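Local coordinates for bumblebee peptidoglycan recognition protein SA (Bombus, PDB 5XZ4) that probably recognises bacterial peptidoglycan as an innate immune sensor of the bee, with a preference for the Dap-type over the Lys-type, at residues Ile11-Trp16 with Trp67-Tyr72; Arg86-Glu91 with Lys134-Glu139; Leu127-Lys132 with Trp166-Pro171. All blocks are in the same frame, centred on the assembly; numbering follows the deposited sequence.

Interaction 1: Ile11-Trp16 with Trp67-Tyr72; sequences IGRSEW and WDDIGY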
loop_
_atom_site.group_PDB
_atom_site.type_symbol
_atom_site.label_atom_id
_atom_site.label_comp_id
_atom_site.label_asym_id
_atom_site.label_seq_id
_atom_site.Cartn_x
_atom_site.Cartn_y
_atom_site.Cartn_z
ATOM N N ILE A 11 8.550 1.546 8.968
ATOM C CA ILE A 11 7.987 1.876 10.273
ATOM C C ILE A 11 7.005 0.760 10.625
ATOM O O ILE A 11 5.932 0.629 9.991
ATOM C CB ILE A 11 7.319 3.262 10.267
ATOM C CG1 ILE A 11 8.375 4.326 9.920
ATOM C CG2 ILE A 11 6.649 3.531 11.607
ATOM C CD1 ILE A 11 7.860 5.719 9.655
ATOM N N GLY A 12 7.374 -0.058 11.606
ATOM C CA GLY A 12 6.602 -1.212 12.013
ATOM C C GLY A 12 5.228 -0.811 12.511
ATOM O O GLY A 12 5.055 0.305 13.037
ATOM N N ARG A 13 4.272 -1.722 12.398
ATOM C CA ARG A 13 2.877 -1.431 12.818
ATOM C C ARG A 13 2.790 -0.891 14.262
ATOM O O ARG A 13 2.080 0.116 14.527
ATOM C CB ARG A 13 2.003 -2.653 12.628
ATOM C CG ARG A 13 0.506 -2.391 12.785
ATOM C CD ARG A 13 -0.300 -3.693 12.656
ATOM N NE ARG A 13 -1.745 -3.441 12.841
ATOM C CZ ARG A 13 -2.324 -3.210 14.024
ATOM N NH1 ARG A 13 -3.630 -2.942 14.067
ATOM N NH2 ARG A 13 -1.598 -3.264 15.141
ATOM N N SER A 14 3.527 -1.493 15.191
ATOM C CA SER A 14 3.450 -1.097 16.612
ATOM C C SER A 14 4.097 0.271 16.864
ATOM O O SER A 14 3.946 0.851 17.940
ATOM C CB SER A 14 4.066 -2.166 17.510
ATOM O OG SER A 14 5.468 -2.288 17.281
ATOM N N GLU A 15 4.819 0.794 15.881
ATOM C CA GLU A 15 5.411 2.119 16.006
ATOM C C GLU A 15 4.409 3.240 15.721
ATOM O O GLU A 15 4.659 4.402 16.069
ATOM C CB GLU A 15 6.623 2.270 15.086
ATOM C CG GLU A 15 7.709 1.192 15.221
ATOM C CD GLU A 15 8.937 1.487 14.379
ATOM O OE1 GLU A 15 9.365 0.592 13.616
ATOM O OE2 GLU A 15 9.473 2.609 14.475
ATOM N N TRP A 16 3.283 2.910 15.068
ATOM C CA TRP A 16 2.257 3.924 14.780
ATOM C C TRP A 16 0.892 3.707 15.428
ATOM O O TRP A 16 0.073 4.617 15.394
ATOM C CB TRP A 16 2.132 4.226 13.260
ATOM C CG TRP A 16 1.739 3.066 12.383
ATOM C CD1 TRP A 16 2.585 2.284 11.613
ATOM C CD2 TRP A 16 0.409 2.586 12.129
ATOM N NE1 TRP A 16 1.854 1.361 10.909
ATOM C CE2 TRP A 16 0.519 1.505 11.207
ATOM C CE3 TRP A 16 -0.882 2.962 12.577
ATOM C CZ2 TRP A 16 -0.595 0.783 10.754
ATOM C CZ3 TRP A 16 -2.005 2.250 12.110
ATOM C CH2 TRP A 16 -1.848 1.152 11.215
ATOM N N TRP A 67 -13.204 -4.631 10.044
ATOM C CA TRP A 67 -12.101 -5.454 9.523
ATOM C C TRP A 67 -11.105 -5.845 10.612
ATOM O O TRP A 67 -11.045 -5.225 11.693
ATOM C CB TRP A 67 -11.409 -4.707 8.392
ATOM C CG TRP A 67 -12.273 -4.471 7.165
ATOM C CD1 TRP A 67 -13.496 -5.043 6.867
ATOM C CD2 TRP A 67 -11.961 -3.609 6.062
ATOM N NE1 TRP A 67 -13.961 -4.568 5.654
ATOM C CE2 TRP A 67 -13.032 -3.697 5.137
ATOM C CE3 TRP A 67 -10.878 -2.772 5.765
ATOM C CZ2 TRP A 67 -13.034 -2.983 3.928
ATOM C CZ3 TRP A 67 -10.907 -2.026 4.593
ATOM C CH2 TRP A 67 -11.972 -2.160 3.676
ATOM N N ASP A 68 -10.290 -6.854 10.325
ATOM C CA ASP A 68 -9.343 -7.370 11.326
ATOM C C ASP A 68 -8.142 -6.453 11.583
ATOM O O ASP A 68 -7.433 -6.614 12.585
ATOM C CB ASP A 68 -8.784 -8.734 10.866
ATOM C CG ASP A 68 -9.831 -9.783 10.731
ATOM O OD1 ASP A 68 -10.696 -9.857 11.604
ATOM O OD2 ASP A 68 -9.749 -10.565 9.747
ATOM N N ASP A 69 -7.911 -5.519 10.664
ATOM C CA ASP A 69 -6.759 -4.604 10.678
ATOM C C ASP A 69 -7.003 -3.569 9.597
ATOM O O ASP A 69 -7.961 -3.728 8.782
ATOM C CB ASP A 69 -5.418 -5.339 10.424
ATOM C CG ASP A 69 -4.181 -4.523 10.820
ATOM O OD1 ASP A 69 -4.291 -3.385 11.344
ATOM O OD2 ASP A 69 -3.055 -5.065 10.608
ATOM N N ILE A 70 -6.200 -2.505 9.581
ATOM C CA ILE A 70 -6.127 -1.627 8.417
ATOM C C ILE A 70 -6.063 -2.503 7.158
ATOM O O ILE A 70 -5.375 -3.544 7.159
ATOM C CB ILE A 70 -4.906 -0.667 8.543
ATOM C CG1 ILE A 70 -5.000 0.497 7.559
ATOM C CG2 ILE A 70 -3.560 -1.403 8.468
ATOM C CD1 ILE A 70 -3.997 1.635 7.755
ATOM N N GLY A 71 -6.775 -2.115 6.108
ATOM C CA GLY A 71 -6.925 -3.018 4.949
ATOM C C GLY A 71 -5.651 -3.138 4.122
ATOM O O GLY A 71 -5.453 -4.166 3.447
ATOM N N TYR A 72 -4.818 -2.094 4.146
ATOM C CA TYR A 72 -3.600 -2.032 3.287
ATOM C C TYR A 72 -2.446 -2.853 3.875
ATOM O O TYR A 72 -2.319 -2.982 5.091
ATOM C CB TYR A 72 -3.122 -0.581 3.099
ATOM C CG TYR A 72 -4.190 0.309 2.478
ATOM C CD1 TYR A 72 -4.499 0.200 1.119
ATOM C CD2 TYR A 72 -4.947 1.240 3.252
ATOM C CE1 TYR A 72 -5.505 0.968 0.541
ATOM C CE2 TYR A 72 -5.969 2.016 2.662
ATOM C CZ TYR A 72 -6.220 1.896 1.309
ATOM O OH TYR A 72 -7.207 2.614 0.668
#
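Arg13, on the short, weakly bonded helix 13-16, and Ile70, in the irregular loop 67-72, mark the closest backbone approach at 10.0 Å between their CA atoms, so side chains, chiefly the long Arg13 and Trp16, bridge the gap. In this amidase-like PGRP fold the contact ties the N-terminal segment to the loop that runs from helix 47-64 into strand 74-76. The Arg13 side chain is extended as far as NE, with CG anti to the backbone N (chi1 -169°), and meets Asp69 coming from the opposite direction. It grips the carboxylate side-on and with two nitrogens on a single oxygen: Arg13 NH1 lies 2.8 Å from Asp69 OD1, and Arg13 NE 3.0 Å from the same Asp69 OD1. Both donors reach that oxygen from one face of the carboxylate, and since it lies in the guanidinium plane while the two planes stand 61° apart, the fork is twisted instead of flat. A weak third bond joins Arg13 NE to Asp69 OD2. Arginine suits the place because its remaining nitrogen, NH2, can also bind Val19 O, which fixes the rotation of the group. This ion pair probably makes the buried charge of Asp69 tolerable; a weak bond from Ile70 N to Asp69 OD1 adds to it. Beside the salt bridge, Trp16 adds a modest apolar contact while its NE1 hydrogen-bonds Glu84 O, so the buried indole leaves no N-H unmatched. Its far corner reaches the branched Ile70 side chain: Trp16 CH2 sits 4.1 Å from both Ile70 CD1 and Ile70 CG2.

Interaction 2: Arg86-Glu91 with Lys134-Glu139; sequences RGWNRE and KGILRE. With SO4 (sulfate ion), chain D.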
loop_
_atom_site.group_PDB
_atom_site.type_symbol
_atom_site.label_atom_id
_atom_site.label_comp_id
_atom_site.label_asym_id
_atom_site.label_seq_id
_atom_site.Cartn_x
_atom_site.Cartn_y
_atom_site.Cartn_z
ATOM N N ARG A 86 -0.868 -4.474 7.263
ATOM C CA ARG A 86 -0.893 -5.934 7.349
ATOM C C ARG A 86 0.473 -6.580 6.993
ATOM O O ARG A 86 0.694 -7.744 7.360
ATOM C CB ARG A 86 -1.992 -6.508 6.466
ATOM C CG ARG A 86 -3.379 -6.162 6.966
ATOM C CD ARG A 86 -4.475 -6.628 6.023
ATOM N NE ARG A 86 -5.795 -6.206 6.540
ATOM C CZ ARG A 86 -6.877 -6.979 6.637
ATOM N NH1 ARG A 86 -6.914 -8.242 6.195
ATOM N NH2 ARG A 86 -7.978 -6.452 7.190
ATOM N N GLY A 87 1.343 -5.841 6.291
ATOM C CA GLY A 87 2.717 -6.262 6.041
ATOM C C GLY A 87 2.863 -7.203 4.859
ATOM O O GLY A 87 1.967 -7.399 4.055
ATOM N N TRP A 88 4.042 -7.814 4.790
ATOM C CA TRP A 88 4.375 -8.662 3.643
ATOM C C TRP A 88 3.618 -9.975 3.598
ATOM O O TRP A 88 3.528 -10.581 2.535
ATOM C CB TRP A 88 5.861 -9.030 3.689
ATOM C CG TRP A 88 6.829 -7.950 3.391
ATOM C CD1 TRP A 88 7.847 -7.500 4.229
ATOM C CD2 TRP A 88 6.998 -7.250 2.139
ATOM N NE1 TRP A 88 8.599 -6.545 3.567
ATOM C CE2 TRP A 88 8.104 -6.363 2.304
ATOM C CE3 TRP A 88 6.298 -7.252 0.904
ATOM C CZ2 TRP A 88 8.554 -5.518 1.269
ATOM C CZ3 TRP A 88 6.744 -6.401 -0.121
ATOM C CH2 TRP A 88 7.862 -5.536 0.089
ATOM N N ASN A 89 3.079 -10.442 4.718
ATOM C CA ASN A 89 2.732 -11.862 4.852
ATOM C C ASN A 89 1.256 -12.201 5.046
ATOM O O ASN A 89 0.900 -13.379 5.160
ATOM C CB ASN A 89 3.593 -12.498 5.943
ATOM C CG ASN A 89 5.038 -12.700 5.502
ATOM O OD1 ASN A 89 5.373 -13.698 4.851
ATOM N ND2 ASN A 89 5.890 -11.752 5.834
ATOM N N ARG A 90 0.405 -11.179 5.120
ATOM C CA ARG A 90 -0.999 -11.400 5.496
ATOM C C ARG A 90 -1.979 -11.000 4.406
ATOM O O ARG A 90 -1.759 -10.013 3.684
ATOM C CB ARG A 90 -1.312 -10.683 6.824
ATOM C CG ARG A 90 -0.680 -11.410 8.006
ATOM C CD ARG A 90 -0.675 -10.605 9.293
ATOM N NE ARG A 90 -0.198 -11.419 10.425
ATOM C CZ ARG A 90 1.076 -11.544 10.801
ATOM N NH1 ARG A 90 2.051 -10.925 10.147
ATOM N NH2 ARG A 90 1.378 -12.291 11.855
ATOM N N GLU A 91 -3.080 -11.754 4.304
ATOM C CA GLU A 91 -4.141 -11.484 3.332
ATOM C C GLU A 91 -4.681 -10.068 3.522
ATOM O O GLU A 91 -4.840 -9.577 4.645
ATOM C CB GLU A 91 -5.255 -12.527 3.442
ATOM C CG GLU A 91 -4.860 -13.899 2.888
ATOM C CD GLU A 91 -5.966 -14.939 2.982
ATOM O OE1 GLU A 91 -7.100 -14.589 3.375
ATOM O OE2 GLU A 91 -5.706 -16.123 2.632
ATOM N N LYS A 134 14.857 -9.429 -1.656
ATOM C CA LYS A 134 14.749 -10.317 -0.489
ATOM C C LYS A 134 14.122 -11.652 -0.864
ATOM O O LYS A 134 14.358 -12.654 -0.184
ATOM C CB LYS A 134 13.910 -9.666 0.615
ATOM C CG LYS A 134 14.651 -8.675 1.494
ATOM C CD LYS A 134 13.682 -8.035 2.481
ATOM C CE LYS A 134 14.386 -7.233 3.572
ATOM N NZ LYS A 134 15.068 -8.063 4.607
ATOM N N GLY A 135 13.306 -11.654 -1.916
ATOM C CA GLY A 135 12.607 -12.855 -2.366
ATOM C C GLY A 135 11.183 -12.971 -1.849
ATOM O O GLY A 135 10.554 -14.011 -1.994
ATOM N N ILE A 136 10.676 -11.896 -1.240
ATOM C CA ILE A 136 9.286 -11.826 -0.771
ATOM C C ILE A 136 8.324 -11.654 -1.959
ATOM O O ILE A 136 7.224 -12.219 -1.972
ATOM C CB ILE A 136 9.104 -10.657 0.230
ATOM C CG1 ILE A 136 10.036 -10.814 1.448
ATOM C CG2 ILE A 136 7.639 -10.530 0.658
ATOM C CD1 ILE A 136 10.249 -9.536 2.231
ATOM N N LEU A 137 8.734 -10.843 -2.934
ATOM C CA LEU A 137 7.978 -10.649 -4.184
ATOM C C LEU A 137 8.639 -11.462 -5.271
ATOM O O LEU A 137 9.854 -11.590 -5.270
ATOM C CB LEU A 137 7.971 -9.161 -4.585
ATOM C CG LEU A 137 7.322 -8.199 -3.579
ATOM C CD1 LEU A 137 7.433 -6.773 -4.103
ATOM C CD2 LEU A 137 5.848 -8.544 -3.337
ATOM N N ARG A 138 7.851 -11.988 -6.193
ATOM C CA ARG A 138 8.428 -12.741 -7.342
ATOM C C ARG A 138 9.326 -11.813 -8.167
ATOM O O ARG A 138 9.093 -10.595 -8.244
ATOM C CB ARG A 138 7.302 -13.274 -8.218
ATOM C CG ARG A 138 6.550 -14.446 -7.605
ATOM C CD ARG A 138 5.489 -14.994 -8.543
ATOM N NE ARG A 138 6.057 -15.540 -9.766
ATOM C CZ ARG A 138 6.204 -16.837 -10.048
ATOM N NH1 ARG A 138 6.734 -17.184 -11.212
ATOM N NH2 ARG A 138 5.823 -17.788 -9.197
ATOM N N GLU A 139 10.352 -12.395 -8.791
ATOM C CA GLU A 139 11.262 -11.643 -9.675
ATOM C C GLU A 139 10.502 -10.964 -10.831
ATOM O O GLU A 139 10.874 -9.872 -11.275
ATOM C CB GLU A 139 12.364 -12.563 -10.232
ATOM C CG GLU A 139 13.230 -13.242 -9.177
ATOM C CD GLU A 139 14.373 -12.371 -8.687
ATOM O OE1 GLU A 139 15.159 -11.873 -9.525
ATOM O OE2 GLU A 139 14.496 -12.212 -7.458
HETATM S S SO4 D . -1.714 -13.753 13.213
HETATM O O1 SO4 D . -1.997 -13.047 14.489
HETATM O O2 SO4 D . -0.275 -14.080 13.132
HETATM O O3 SO4 D . -2.420 -15.052 13.206
HETATM O O4 SO4 D . -2.115 -12.920 12.042
#
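Apolar contacts carry the approach of Trp88 to Ile136 and Leu137. Ile136 lays its CD1 methyl over one face of the indole, a CH-pi contact 3.6 Å from the centroid of the Trp88 five-membered ring and only 8° off its normal. The other branch, Ile136 CG2, stands anti to the backbone N and reaches Trp88 CE3 at 3.6 Å, so the beta-branched residue spans both rings. Leu137 meets the six-membered ring obliquely, its CG 3.9 Å from Trp88 CZ3. With an alanine at this tryptophan's position, both Ile136 methyls would probably lose the surface they rest on and a gap would open beside Leu137. In this amidase-like fold the contact joins the loop after strand 82-84 to the turn between helix 118-134 and strand 137-138, where Gly135 accepts a positive phi that would press a side chain against the preceding carbonyl. Phe74 also meets the indole edge-to-face.

The polar bonds of 86-91 involve its two arginines, away from the indole. Arg86 NH1 donates to Glu91 O at 2.9 Å, bracing the loop, and the extended Arg90 binds a sulfate, probably from the crystallisation liquor, through a nearly straight bond (176°) from Arg90 NE to sulfate O4 and one from Arg90 NH2 to sulfate O2.

Interaction 3: Leu127-Lys132 with Trp166-Pro171; sequences LIHCGK and WLEWVP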
loop_
_atom_site.group_PDB
_atom_site.type_symbol
_atom_site.label_atom_id
_atom_site.label_comp_id
_atom_site.label_asym_id
_atom_site.label_seq_id
_atom_site.Cartn_x
_atom_site.Cartn_y
_atom_site.Cartn_z
ATOM N N LEU A 127 10.586 0.057 -1.984
ATOM C CA LEU A 127 9.924 -1.045 -1.296
ATOM C C LEU A 127 9.701 -2.260 -2.219
ATOM O O LEU A 127 9.948 -3.409 -1.831
ATOM C CB LEU A 127 8.564 -0.572 -0.709
ATOM C CG LEU A 127 7.772 -1.589 0.139
ATOM C CD1 LEU A 127 8.525 -1.945 1.418
ATOM C CD2 LEU A 127 6.334 -1.118 0.418
ATOM N N ILE A 128 9.252 -2.008 -3.460
ATOM C CA ILE A 128 9.054 -3.076 -4.434
ATOM C C ILE A 128 10.415 -3.718 -4.753
ATOM O O ILE A 128 10.530 -4.945 -4.756
ATOM C CB ILE A 128 8.328 -2.548 -5.694
ATOM C CG1 ILE A 128 6.881 -2.163 -5.344
ATOM C CG2 ILE A 128 8.336 -3.596 -6.799
ATOM C CD1 ILE A 128 6.249 -1.259 -6.360
ATOM N N HIS A 129 11.452 -2.907 -4.992
ATOM C CA HIS A 129 12.789 -3.457 -5.263
ATOM C C HIS A 129 13.329 -4.279 -4.109
ATOM O O HIS A 129 13.911 -5.333 -4.354
ATOM C CB HIS A 129 13.735 -2.345 -5.664
ATOM C CG HIS A 129 13.557 -1.935 -7.087
ATOM N ND1 HIS A 129 14.571 -1.374 -7.834
ATOM C CD2 HIS A 129 12.493 -2.058 -7.927
ATOM C CE1 HIS A 129 14.124 -1.111 -9.050
ATOM N NE2 HIS A 129 12.885 -1.552 -9.144
ATOM N N CYS A 130 13.132 -3.804 -2.876
ATOM C CA CYS A 130 13.511 -4.507 -1.652
ATOM C C CYS A 130 12.840 -5.860 -1.600
ATOM O O CYS A 130 13.504 -6.877 -1.363
ATOM C CB CYS A 130 13.074 -3.673 -0.437
ATOM S SG CYS A 130 13.154 -4.493 1.178
ATOM N N GLY A 131 11.525 -5.872 -1.829
ATOM C CA GLY A 131 10.737 -7.088 -1.766
ATOM C C GLY A 131 11.236 -8.129 -2.756
ATOM O O GLY A 131 11.336 -9.312 -2.409
ATOM N N LYS A 132 11.526 -7.678 -3.987
ATOM C CA LYS A 132 12.133 -8.553 -5.012
ATOM C C LYS A 132 13.506 -9.074 -4.571
ATOM O O LYS A 132 13.757 -10.287 -4.639
ATOM C CB LYS A 132 12.264 -7.810 -6.354
ATOM C CG LYS A 132 10.965 -7.583 -7.113
ATOM C CD LYS A 132 11.258 -7.239 -8.568
ATOM C CE LYS A 132 11.280 -5.741 -8.772
ATOM N NZ LYS A 132 11.986 -5.355 -10.040
ATOM N N TRP A 166 7.396 2.696 -14.203
ATOM C CA TRP A 166 8.079 1.531 -13.635
ATOM C C TRP A 166 7.999 0.363 -14.611
ATOM O O TRP A 166 6.929 0.073 -15.135
ATOM C CB TRP A 166 7.390 1.125 -12.329
ATOM C CG TRP A 166 7.468 2.123 -11.206
ATOM C CD1 TRP A 166 8.376 3.145 -11.062
ATOM C CD2 TRP A 166 6.644 2.145 -10.043
ATOM N NE1 TRP A 166 8.139 3.822 -9.869
ATOM C CE2 TRP A 166 7.099 3.213 -9.220
ATOM C CE3 TRP A 166 5.585 1.342 -9.597
ATOM C CZ2 TRP A 166 6.497 3.510 -8.003
ATOM C CZ3 TRP A 166 4.984 1.643 -8.406
ATOM C CH2 TRP A 166 5.449 2.705 -7.608
ATOM N N LEU A 167 9.119 -0.334 -14.848
ATOM C CA LEU A 167 9.117 -1.488 -15.754
ATOM C C LEU A 167 8.220 -2.607 -15.259
ATOM O O LEU A 167 7.721 -3.401 -16.050
ATOM C CB LEU A 167 10.537 -2.061 -15.971
ATOM C CG LEU A 167 11.550 -1.225 -16.753
ATOM C CD1 LEU A 167 12.864 -1.993 -16.899
ATOM C CD2 LEU A 167 11.001 -0.835 -18.117
ATOM N N GLU A 168 8.020 -2.669 -13.941
ATOM C CA GLU A 168 7.180 -3.706 -13.335
ATOM C C GLU A 168 5.694 -3.501 -13.605
ATOM O O GLU A 168 4.907 -4.432 -13.427
ATOM C CB GLU A 168 7.424 -3.816 -11.819
ATOM C CG GLU A 168 8.874 -4.120 -11.439
ATOM C CD GLU A 168 9.725 -2.883 -11.210
ATOM O OE1 GLU A 168 9.368 -1.768 -11.613
ATOM O OE2 GLU A 168 10.817 -3.017 -10.622
ATOM N N TRP A 169 5.307 -2.281 -13.983
ATOM C CA TRP A 169 3.879 -2.008 -14.288
ATOM C C TRP A 169 3.438 -2.787 -15.530
ATOM O O TRP A 169 4.170 -2.822 -16.517
ATOM C CB TRP A 169 3.627 -0.505 -14.478
ATOM C CG TRP A 169 2.176 -0.241 -14.823
ATOM C CD1 TRP A 169 1.102 -0.288 -13.963
ATOM C CD2 TRP A 169 1.639 -0.017 -16.136
ATOM N NE1 TRP A 169 -0.064 -0.068 -14.670
ATOM C CE2 TRP A 169 0.235 0.107 -15.997
ATOM C CE3 TRP A 169 2.214 0.137 -17.408
ATOM C CZ2 TRP A 169 -0.616 0.358 -17.087
ATOM C CZ3 TRP A 169 1.362 0.381 -18.507
ATOM C CH2 TRP A 169 -0.037 0.502 -18.332
ATOM N N VAL A 170 2.258 -3.400 -15.474
ATOM C CA VAL A 170 1.698 -4.142 -16.614
ATOM C C VAL A 170 0.330 -3.576 -17.030
ATOM O O VAL A 170 -0.509 -3.264 -16.183
ATOM C CB VAL A 170 1.640 -5.669 -16.357
ATOM C CG1 VAL A 170 3.045 -6.246 -16.175
ATOM C CG2 VAL A 170 0.747 -6.045 -15.194
ATOM N N PRO A 171 0.104 -3.432 -18.337
ATOM C CA PRO A 171 -1.197 -2.957 -18.821
ATOM C C PRO A 171 -2.355 -3.943 -18.624
ATOM O O PRO A 171 -3.515 -3.505 -18.557
ATOM C CB PRO A 171 -0.941 -2.697 -20.311
ATOM C CG PRO A 171 0.249 -3.519 -20.656
ATOM C CD PRO A 171 1.096 -3.570 -19.424
#
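Lys132 and His129 converge on a single oxygen of Glu168. Lys132 NZ forms a salt bridge with Glu168 OE2 at 2.7 Å, using the anti lone pair, the one turned away from the other carboxylate oxygen. A weak hydrogen bond reaches the same atom from His129 NE2, 2.9 Å from Glu168 OE2 and bent to 127° at the hydrogen. This pins the C-terminal tail of the amidase-like PGRP fold, at the type I beta turn 166-169, onto helix 118-134. The two donors are three residues apart, roughly one helical turn, which lets both side chains leave the same side of the helix. The carboxylate meets the edge of the imidazole, with the ring and carboxylate planes 57° apart. Lysine suits the place because its flexible chain bends at chi3 (-95°) to bring the ammonium in, and the Glu168 chain is bent in turn at its second torsion. The proximity of Lys132 would tend to keep the Glu168 carboxylate ionised, and the glutamate may in turn encourage a proton on the imidazole. Alongside the ion pair the aliphatic parts also touch: Lys132 CE lies 3.9 Å from Glu168 CG. Val143, on strand 141-145, touches both Glu168 and Trp166 and holds backbone bonds to the tail, so the turn is fastened to the edge of the sheet as well as to the helix. Deeper in, Trp166 stacks its ring on His125 and fits against Leu121 and Ala124. Ile128 crosses it at about a right angle, its terminal methyl CD1 3.8 Å from Trp166 CZ3.

Interactions 1 and 2 touch through Arg86, which starts the second loop and reaches back into the first: Arg86 NE lies 2.8 Å from Ile70 O, and Arg86 N lies 3.0 Å from Tyr72 O, although the centres are about 15 Å apart. Interactions 2 and 3, with centres about 12 Å apart, share the end of helix 118-134, where Leu137 N meets Gly131 O at 3.1 Å and Trp88 CH2 packs 3.5 Å from Leu127 O. Interactions 1 and 3 do not meet; their nearest atoms are about 8 Å apart and they lie on opposite sides of the chain's centre. The sulfate belongs to interaction 2 and is also hydrogen-bonded to Ser23, Ile24 and Tyr26.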